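PDB 3I18: Lmo2051 protein from Listeria monocytogenes, which probably acts as an ATP-dependent serine protease of the peptidase S16 family, represented in this crystal structure by its PDZ domain alone. Local coordinates for residues V9-K15 with G86-V90; D28-D34 with V57-H63; I48-V53 with G81-I85. One frame throughout, in Å; residues are numbered along the deposited sequence.

Contact 1: residues V9-K15 with G86-V90; sequences VYVMSVK and GITLV. Unlike the reference sequence in segment 9-15: M12 (reference Leu).
Strand 9-14 and strand 87-89 run antiparallel, their short axes 4.6 Å apart at closest approach and inclined at 134°. V11-L89 and V14-I87 are non-hydrogen-bonded pairs (CA-CA 4.8 and 4.4 Å), and S13-T88 is a hydrogen-bonded pair (5.1 Å). Between V11 and S13 the register slips by one at a classic beta bulge: M12, with phi/psi of -110/-24°, and S13 both face T88.

T88 is the pivot. Its O accepts M12 N at 2.8 Å and its N donates to S13 O at 2.9 Å, while a p rotamer brings OG1 to 3.0 Å from S13 CB. M12, a selenomethionine where the reference sequence has Leu, points toward the partner strand in a t,t,p rotamer; its CE comes within 3.7 Å of L89 O. V90 closes one end, V90 N donating to Y10 O at 3.1 Å and V90 CG2 lying 3.8 Å from Y10 CB. At the other end K15 N meets G86 O at 2.9 Å. V14 CG2 meets I87 CG2 (3.8 Å); separately, V9 CG2 touches L89 CD2 (3.3 Å).

The pair probably corresponds to the second and third strands of canonical PDZ domains in circularly permuted order, with strand 83-89 lining the peptide groove. Consistent with this, G86 and I87 make backbone hydrogen bonds to H100 of the purification tag. Four main-chain bonds therefore hold the two termini of the domain together largely independently of side-chain identity; V14 and I87 share one face and S13 and T88 the other, while V90 adds apolar contacts to Y10 and M12.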
loop_
_atom_site.group_PDB
_atom_site.type_symbol
_atom_site.label_atom_id
_atom_site.label_comp_id
_atom_site.label_asym_id
_atom_site.label_seq_id
_atom_site.Cartn_x
_atom_site.Cartn_y
_atom_site.Cartn_z
ATOM N N VAL A 9 -3.418 6.754 2.080
ATOM C CA VAL A 9 -3.834 6.321 0.751
ATOM C C VAL A 9 -5.004 5.331 0.814
ATOM O O VAL A 9 -4.991 4.396 1.610
ATOM C CB VAL A 9 -2.643 5.677 -0.013
ATOM C CG1 VAL A 9 -2.142 4.443 0.726
ATOM C CG2 VAL A 9 -3.067 5.311 -1.422
ATOM N N TYR A 10 -6.022 5.549 -0.017
ATOM C CA TYR A 10 -7.175 4.649 -0.048
ATOM C C TYR A 10 -6.991 3.603 -1.140
ATOM O O TYR A 10 -6.685 3.935 -2.287
ATOM C CB TYR A 10 -8.472 5.425 -0.304
ATOM C CG TYR A 10 -8.892 6.313 0.843
ATOM C CD1 TYR A 10 -8.366 7.596 0.987
ATOM C CD2 TYR A 10 -9.793 5.858 1.806
ATOM C CE1 TYR A 10 -8.727 8.404 2.063
ATOM C CE2 TYR A 10 -10.158 6.656 2.888
ATOM C CZ TYR A 10 -9.622 7.923 3.008
ATOM O OH TYR A 10 -9.972 8.709 4.084
ATOM N N VAL A 11 -7.173 2.340 -0.773
ATOM C CA VAL A 11 -7.029 1.230 -1.710
ATOM C C VAL A 11 -8.265 1.151 -2.606
ATOM O O VAL A 11 -9.392 1.211 -2.121
ATOM C CB VAL A 11 -6.871 -0.110 -0.954
ATOM C CG1 VAL A 11 -6.774 -1.264 -1.941
ATOM C CG2 VAL A 11 -5.632 -0.061 -0.074
HETATM N N MSE A 12 -8.058 1.010 -3.911
HETATM C CA MSE A 12 -9.185 0.942 -4.835
HETATM C C MSE A 12 -9.376 -0.435 -5.436
HETATM O O MSE A 12 -10.470 -0.780 -5.880
HETATM C CB MSE A 12 -9.014 1.965 -5.956
HETATM C CG MSE A 12 -10.100 1.893 -7.011
HETATM SE SE MSE A 12 -10.108 3.451 -8.089
HETATM C CE MSE A 12 -8.491 3.117 -9.096
ATOM N N SER A 13 -8.302 -1.212 -5.464
ATOM C CA SER A 13 -8.339 -2.565 -6.003
ATOM C C SER A 13 -7.137 -3.338 -5.481
ATOM O O SER A 13 -6.073 -2.760 -5.268
ATOM C CB SER A 13 -8.291 -2.535 -7.528
ATOM O OG SER A 13 -8.185 -3.848 -8.053
ATOM N N VAL A 14 -7.313 -4.641 -5.289
ATOM C CA VAL A 14 -6.253 -5.508 -4.796
ATOM C C VAL A 14 -6.168 -6.742 -5.690
ATOM O O VAL A 14 -7.187 -7.380 -5.958
ATOM C CB VAL A 14 -6.544 -5.973 -3.343
ATOM C CG1 VAL A 14 -5.370 -6.765 -2.802
ATOM C CG2 VAL A 14 -6.831 -4.760 -2.446
ATOM N N LYS A 15 -4.975 -7.074 -6.181
ATOM C CA LYS A 15 -4.823 -8.271 -7.015
ATOM C C LYS A 15 -5.253 -9.466 -6.170
ATOM O O LYS A 15 -4.807 -9.615 -5.038
ATOM C CB LYS A 15 -3.364 -8.462 -7.431
ATOM C CG LYS A 15 -2.911 -7.637 -8.619
ATOM C CD LYS A 15 -1.411 -7.797 -8.812
ATOM C CE LYS A 15 -0.961 -7.264 -10.152
ATOM N NZ LYS A 15 -1.434 -8.143 -11.254
ATOM N N GLY A 86 0.647 -4.711 -4.815
ATOM C CA GLY A 86 -0.313 -5.334 -5.711
ATOM C C GLY A 86 -1.683 -4.701 -5.596
ATOM O O GLY A 86 -2.691 -5.405 -5.591
ATOM N N ILE A 87 -1.720 -3.372 -5.525
ATOM C CA ILE A 87 -2.968 -2.632 -5.384
ATOM C C ILE A 87 -3.005 -1.362 -6.233
ATOM O O ILE A 87 -1.965 -0.861 -6.669
ATOM C CB ILE A 87 -3.169 -2.192 -3.918
ATOM C CG1 ILE A 87 -1.968 -1.349 -3.469
ATOM C CG2 ILE A 87 -3.328 -3.405 -3.014
ATOM C CD1 ILE A 87 -2.018 -0.889 -2.012
ATOM N N THR A 88 -4.206 -0.848 -6.483
ATOM C CA THR A 88 -4.344 0.414 -7.198
ATOM C C THR A 88 -4.874 1.364 -6.130
ATOM O O THR A 88 -5.537 0.933 -5.177
ATOM C CB THR A 88 -5.343 0.343 -8.388
ATOM O OG1 THR A 88 -6.626 -0.097 -7.927
ATOM C CG2 THR A 88 -4.833 -0.616 -9.458
ATOM N N LEU A 89 -4.571 2.647 -6.279
ATOM C CA LEU A 89 -4.978 3.662 -5.311
ATOM C C LEU A 89 -5.937 4.668 -5.928
ATOM O O LEU A 89 -5.912 4.903 -7.136
ATOM C CB LEU A 89 -3.740 4.411 -4.811
ATOM C CG LEU A 89 -2.507 3.553 -4.491
ATOM C CD1 LEU A 89 -1.303 4.446 -4.204
ATOM C CD2 LEU A 89 -2.807 2.652 -3.319
ATOM N N VAL A 90 -6.771 5.280 -5.094
ATOM C CA VAL A 90 -7.728 6.266 -5.586
ATOM C C VAL A 90 -7.021 7.442 -6.266
ATOM O O VAL A 90 -7.573 8.068 -7.174
ATOM C CB VAL A 90 -8.622 6.785 -4.440
ATOM C CG1 VAL A 90 -9.468 7.955 -4.923
ATOM C CG2 VAL A 90 -9.523 5.660 -3.948
#

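Contact 2: residues D28-D34 with V57-H63; sequences DLITEID and VKINYKH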
loop_
_atom_site.group_PDB
_atom_site.type_symbol
_atom_site.label_atom_id
_atom_site.label_comp_id
_atom_site.label_asym_id
_atom_site.label_seq_id
_atom_site.Cartn_x
_atom_site.Cartn_y
_atom_site.Cartn_z
ATOM N N ASP A 28 -10.047 0.147 2.052
ATOM C CA ASP A 28 -9.186 0.322 3.215
ATOM C C ASP A 28 -8.291 1.543 3.066
ATOM O O ASP A 28 -7.904 1.927 1.958
ATOM C CB ASP A 28 -8.309 -0.918 3.436
ATOM C CG ASP A 28 -9.111 -2.143 3.830
ATOM O OD1 ASP A 28 -10.318 -2.011 4.119
ATOM O OD2 ASP A 28 -8.533 -3.247 3.855
ATOM N N LEU A 29 -7.977 2.165 4.195
ATOM C CA LEU A 29 -7.109 3.332 4.207
ATOM C C LEU A 29 -5.784 2.930 4.833
ATOM O O LEU A 29 -5.746 2.456 5.968
ATOM C CB LEU A 29 -7.733 4.461 5.033
ATOM C CG LEU A 29 -6.834 5.661 5.338
ATOM C CD1 LEU A 29 -6.478 6.411 4.066
ATOM C CD2 LEU A 29 -7.550 6.592 6.314
ATOM N N ILE A 30 -4.701 3.110 4.087
ATOM C CA ILE A 30 -3.371 2.784 4.599
ATOM C C ILE A 30 -2.797 4.067 5.187
ATOM O O ILE A 30 -2.670 5.073 4.487
ATOM C CB ILE A 30 -2.448 2.276 3.482
ATOM C CG1 ILE A 30 -2.984 0.947 2.931
ATOM C CG2 ILE A 30 -1.041 2.111 4.022
ATOM C CD1 ILE A 30 -2.174 0.400 1.743
ATOM N N THR A 31 -2.453 4.028 6.471
ATOM C CA THR A 31 -1.935 5.198 7.170
ATOM C C THR A 31 -0.430 5.229 7.390
ATOM O O THR A 31 0.156 6.302 7.494
ATOM C CB THR A 31 -2.633 5.357 8.537
ATOM O OG1 THR A 31 -2.440 4.169 9.318
ATOM C CG2 THR A 31 -4.122 5.580 8.342
ATOM N N GLU A 32 0.197 4.061 7.459
ATOM C CA GLU A 32 1.637 3.991 7.663
ATOM C C GLU A 32 2.210 2.747 7.006
ATOM O O GLU A 32 1.536 1.724 6.878
ATOM C CB GLU A 32 1.980 3.979 9.160
ATOM C CG GLU A 32 1.655 5.275 9.895
ATOM C CD GLU A 32 2.283 5.353 11.279
ATOM O OE1 GLU A 32 2.167 6.420 11.921
ATOM O OE2 GLU A 32 2.890 4.362 11.732
ATOM N N ILE A 33 3.451 2.864 6.558
ATOM C CA ILE A 33 4.155 1.754 5.942
ATOM C C ILE A 33 5.540 1.740 6.594
ATOM O O ILE A 33 6.239 2.757 6.635
ATOM C CB ILE A 33 4.234 1.924 4.398
ATOM C CG1 ILE A 33 4.942 0.721 3.777
ATOM C CG2 ILE A 33 4.941 3.227 4.034
ATOM C CD1 ILE A 33 4.787 0.642 2.263
ATOM N N ASP A 34 5.904 0.583 7.137
ATOM C CA ASP A 34 7.170 0.385 7.830
ATOM C C ASP A 34 7.363 1.329 9.022
ATOM O O ASP A 34 8.454 1.855 9.263
ATOM C CB ASP A 34 8.341 0.461 6.841
ATOM C CG ASP A 34 8.542 -0.847 6.084
ATOM O OD1 ASP A 34 9.392 -0.906 5.169
ATOM O OD2 ASP A 34 7.856 -1.840 6.409
ATOM N N VAL A 57 6.792 -5.531 4.108
ATOM C CA VAL A 57 6.476 -4.189 4.597
ATOM C C VAL A 57 5.392 -4.284 5.660
ATOM O O VAL A 57 4.476 -5.098 5.550
ATOM C CB VAL A 57 5.974 -3.242 3.464
ATOM C CG1 VAL A 57 7.098 -2.956 2.476
ATOM C CG2 VAL A 57 4.781 -3.845 2.751
ATOM N N LYS A 58 5.504 -3.462 6.697
ATOM C CA LYS A 58 4.511 -3.448 7.765
ATOM C C LYS A 58 3.476 -2.417 7.369
ATOM O O LYS A 58 3.818 -1.260 7.123
ATOM C CB LYS A 58 5.142 -3.054 9.108
ATOM C CG LYS A 58 4.132 -2.992 10.256
ATOM C CD LYS A 58 4.803 -2.904 11.624
ATOM C CE LYS A 58 5.629 -1.635 11.768
ATOM N NZ LYS A 58 6.268 -1.523 13.118
ATOM N N ILE A 59 2.216 -2.832 7.304
ATOM C CA ILE A 59 1.148 -1.930 6.897
ATOM C C ILE A 59 0.125 -1.671 7.997
ATOM O O ILE A 59 -0.427 -2.614 8.567
ATOM C CB ILE A 59 0.391 -2.490 5.653
ATOM C CG1 ILE A 59 1.347 -2.657 4.468
ATOM C CG2 ILE A 59 -0.736 -1.548 5.258
ATOM C CD1 ILE A 59 1.878 -1.353 3.903
ATOM N N ASN A 60 -0.100 -0.396 8.317
ATOM C CA ASN A 60 -1.116 -0.029 9.303
ATOM C C ASN A 60 -2.267 0.512 8.456
ATOM O O ASN A 60 -2.072 1.415 7.639
ATOM C CB ASN A 60 -0.630 1.072 10.267
ATOM C CG ASN A 60 0.386 0.572 11.283
ATOM O OD1 ASN A 60 1.583 0.548 11.019
ATOM N ND2 ASN A 60 -0.098 0.164 12.454
ATOM N N TYR A 61 -3.455 -0.048 8.634
ATOM C CA TYR A 61 -4.607 0.373 7.843
ATOM C C TYR A 61 -5.895 0.225 8.630
ATOM O O TYR A 61 -5.947 -0.494 9.622
ATOM C CB TYR A 61 -4.709 -0.484 6.575
ATOM C CG TYR A 61 -4.956 -1.957 6.851
ATOM C CD1 TYR A 61 -3.918 -2.798 7.252
ATOM C CD2 TYR A 61 -6.235 -2.498 6.751
ATOM C CE1 TYR A 61 -4.153 -4.144 7.548
ATOM C CE2 TYR A 61 -6.477 -3.837 7.047
ATOM C CZ TYR A 61 -5.435 -4.650 7.443
ATOM O OH TYR A 61 -5.672 -5.973 7.740
ATOM N N LYS A 62 -6.940 0.906 8.178
ATOM C CA LYS A 62 -8.232 0.819 8.834
ATOM C C LYS A 62 -9.159 0.038 7.921
ATOM O O LYS A 62 -9.260 0.334 6.731
ATOM C CB LYS A 62 -8.798 2.220 9.093
ATOM C CG LYS A 62 -8.883 3.074 7.848
ATOM C CD LYS A 62 -9.370 4.483 8.146
ATOM C CE LYS A 62 -10.824 4.503 8.579
ATOM N NZ LYS A 62 -11.333 5.908 8.680
ATOM N N HIS A 63 -9.806 -0.980 8.481
ATOM C CA HIS A 63 -10.745 -1.811 7.735
ATOM C C HIS A 63 -12.112 -1.640 8.380
ATOM O O HIS A 63 -12.342 -2.104 9.496
ATOM C CB HIS A 63 -10.329 -3.286 7.785
ATOM C CG HIS A 63 -11.224 -4.190 6.992
ATOM N ND1 HIS A 63 -11.514 -3.967 5.665
ATOM C CD2 HIS A 63 -11.896 -5.312 7.342
ATOM C CE1 HIS A 63 -12.330 -4.911 5.228
ATOM N NE2 HIS A 63 -12.577 -5.739 6.226
#
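I30, I33, I59 and Y61 put their side chains on one face of an antiparallel ladder in the PDZ beta barrel, where the axes of the short strands 29-33 and 57-63 approach to 4.6 Å, their N-to-C directions 149° apart. I33 CG1 packs 3.7 Å from I59 CD1 and 4.1 Å from V57 CB; I30 CG2 lies 3.9 Å from I59 CG2, and I30 CG1 is 4.3 Å from Y61 CB. F44 of helix 41-49 touches both I30 and I33, so these two pack between sheet and helix, while Y61 lies against V23 and L24.

The backbone holds these side chains in place through pairs I30-Y61 and I33-I59, which are non-hydrogen-bonded, and L29-K62 and E32-N60, which are hydrogen-bonded. A classic beta bulge interrupts the ladder where T31 and E32 both face N60: N60 O accepts T31 N at 2.9 Å and, weakly, E32 N at 3.5 Å. Beyond the bulge N60 N returns a bond to E32 O at 3.0 Å. On the face carrying L29, E32, N60 and K62, K62 CD touches L29 CD2 at 3.3 Å.

Both ends finish in aspartates. D34 adopts a left-handed backbone conformation (58/41°), its N donating to K58 O (2.8 Å) and its OD2 accepting K58 N (2.9 Å), while OD1 is hydrogen-bonded to Y47 of the helix. At the other end D28 OD2 accepts a hydrogen bond from the backbone N of H25, and D28 OD1 receives one from H63 ND1 at 2.8 Å, lying near the plane of the imidazole ring.

Contact 3: residues I48-V53 with G81-I85; sequences IHSKKV and GTPGI
The end of helix 41-49 (phi/psi of -59/-45° at I48 and -64/-18° at H49) leads into a turn in which K51 N donates to I48 O at 2.9 Å, and the chain then extends to V53 (phi/psi of -57/137°). Facing it, G81 (phi/psi of 88/15°) leads into extended T82, P83 and G84, and I85 turns with phi/psi of -81/-31°. CA atoms approach to 4.9 Å for V53-P83 and 6.3 Å for I48-G84.

P83, ring C-gamma exo, fits into the concave side of the turn, its CG 3.3 Å from K51 O and its CB 4.3 Å from V53 CG2. I48, in an m,t rotamer, points toward the opposite segment; its CG2 lies 3.6 Å from P83 O and its CD1 3.8 Å from I85 CD1. T82 CG2 makes a CH-pi contact over the H49 ring, 3.7 Å from the centroid.

In canonical PDZ domains the corresponding helix end lies beside the carboxylate-binding loop, and I85 here binds H100 of the tag through the backbone. With no direct hydrogen bond across, the join rests on van der Waals contacts and the CH-pi contact, bridged by a water that donates to P83 O (2.8 Å) and weakly accepts from H49 NE2 (3.1 Å).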
loop_
_atom_site.group_PDB
_atom_site.type_symbol
_atom_site.label_atom_id
_atom_site.label_comp_id
_atom_site.label_asym_id
_atom_site.label_seq_id
_atom_site.Cartn_x
_atom_site.Cartn_y
_atom_site.Cartn_z
ATOM N N ILE A 48 8.043 2.230 -1.596
ATOM C CA ILE A 48 7.895 0.838 -2.006
ATOM C C ILE A 48 8.946 0.515 -3.066
ATOM O O ILE A 48 9.615 -0.515 -2.991
ATOM C CB ILE A 48 6.473 0.574 -2.571
ATOM C CG1 ILE A 48 5.429 0.744 -1.454
ATOM C CG2 ILE A 48 6.403 -0.822 -3.155
ATOM C CD1 ILE A 48 3.997 0.805 -1.945
ATOM N N HIS A 49 9.106 1.415 -4.037
ATOM C CA HIS A 49 10.081 1.212 -5.109
ATOM C C HIS A 49 11.525 1.171 -4.615
ATOM O O HIS A 49 12.409 0.704 -5.332
ATOM C CB HIS A 49 9.958 2.303 -6.176
ATOM C CG HIS A 49 8.708 2.220 -6.996
ATOM N ND1 HIS A 49 8.521 2.966 -8.139
ATOM C CD2 HIS A 49 7.583 1.479 -6.842
ATOM C CE1 HIS A 49 7.337 2.689 -8.656
ATOM N NE2 HIS A 49 6.748 1.789 -7.889
ATOM N N SER A 50 11.771 1.665 -3.405
ATOM C CA SER A 50 13.120 1.653 -2.858
ATOM C C SER A 50 13.410 0.293 -2.241
ATOM O O SER A 50 14.522 0.020 -1.784
ATOM C CB SER A 50 13.293 2.759 -1.802
ATOM O OG SER A 50 12.630 2.460 -0.581
ATOM N N LYS A 51 12.399 -0.568 -2.226
ATOM C CA LYS A 51 12.562 -1.901 -1.663
ATOM C C LYS A 51 12.785 -2.924 -2.771
ATOM O O LYS A 51 12.952 -2.561 -3.939
ATOM C CB LYS A 51 11.328 -2.261 -0.831
ATOM C CG LYS A 51 11.071 -1.266 0.282
ATOM C CD LYS A 51 12.312 -1.106 1.160
ATOM C CE LYS A 51 12.170 0.067 2.120
ATOM N NZ LYS A 51 13.215 0.066 3.195
ATOM N N LYS A 52 12.793 -4.200 -2.403
ATOM C CA LYS A 52 13.014 -5.275 -3.365
ATOM C C LYS A 52 11.872 -6.265 -3.330
ATOM O O LYS A 52 11.221 -6.433 -2.296
ATOM C CB LYS A 52 14.306 -6.028 -3.035
ATOM C CG LYS A 52 15.562 -5.181 -3.003
ATOM C CD LYS A 52 16.532 -5.725 -1.964
ATOM C CE LYS A 52 16.866 -7.190 -2.199
ATOM N NZ LYS A 52 17.765 -7.726 -1.133
ATOM N N VAL A 53 11.622 -6.908 -4.469
ATOM C CA VAL A 53 10.587 -7.926 -4.555
ATOM C C VAL A 53 10.978 -8.945 -3.490
ATOM O O VAL A 53 12.156 -9.260 -3.345
ATOM C CB VAL A 53 10.590 -8.609 -5.948
ATOM C CG1 VAL A 53 9.629 -9.797 -5.959
ATOM C CG2 VAL A 53 10.194 -7.601 -7.017
ATOM N N GLY A 81 10.074 -5.788 -13.197
ATOM C CA GLY A 81 10.471 -6.194 -11.859
ATOM C C GLY A 81 10.252 -5.176 -10.753
ATOM O O GLY A 81 10.794 -5.325 -9.655
ATOM N N THR A 82 9.462 -4.146 -11.030
ATOM C CA THR A 82 9.187 -3.111 -10.032
ATOM C C THR A 82 8.455 -3.735 -8.848
ATOM O O THR A 82 7.471 -4.433 -9.030
ATOM C CB THR A 82 8.312 -2.002 -10.627
ATOM O OG1 THR A 82 8.963 -1.441 -11.777
ATOM C CG2 THR A 82 8.075 -0.911 -9.599
ATOM N N PRO A 83 8.932 -3.492 -7.616
ATOM C CA PRO A 83 8.309 -4.048 -6.408
ATOM C C PRO A 83 6.974 -3.361 -6.145
ATOM O O PRO A 83 6.829 -2.175 -6.432
ATOM C CB PRO A 83 9.329 -3.728 -5.304
ATOM C CG PRO A 83 10.607 -3.397 -6.047
ATOM C CD PRO A 83 10.106 -2.681 -7.266
ATOM N N GLY A 84 6.011 -4.103 -5.606
ATOM C CA GLY A 84 4.713 -3.532 -5.311
ATOM C C GLY A 84 3.901 -4.391 -4.357
ATOM O O GLY A 84 4.194 -5.570 -4.164
ATOM N N ILE A 85 2.886 -3.792 -3.744
ATOM C CA ILE A 85 2.014 -4.509 -2.831
ATOM C C ILE A 85 0.985 -5.275 -3.659
ATOM O O ILE A 85 0.518 -6.346 -3.264
ATOM C CB ILE A 85 1.281 -3.525 -1.892
ATOM C CG1 ILE A 85 2.299 -2.777 -1.044
ATOM C CG2 ILE A 85 0.286 -4.281 -0.998
ATOM C CD1 ILE A 85 1.692 -1.656 -0.207
HETATM O O HOH W 1 4.841 -0.263 -6.550
#

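In the fold
Contacts 1 and 2 lie about 12 Å apart between centres in one antiparallel barrel, joined where strand 9-14 pairs with strand 29-33: V9 O meets I30 N at 2.8 Å. Contact 3, about 15 Å from contact 1 and 16 Å from contact 2, ties helix 41-49 to strand 83-89. Along the chain contact 1 spans the other two, whereas the segments of contacts 2 and 3 alternate. I33 CD1 on I48 CG1 (3.8 Å) continues the core from sheet to helix. Contacts 1 and 3 both use strand 83-89, which with helix 41-49 probably borders the peptide groove of this PDZ domain; contact 2 builds the barrel wall.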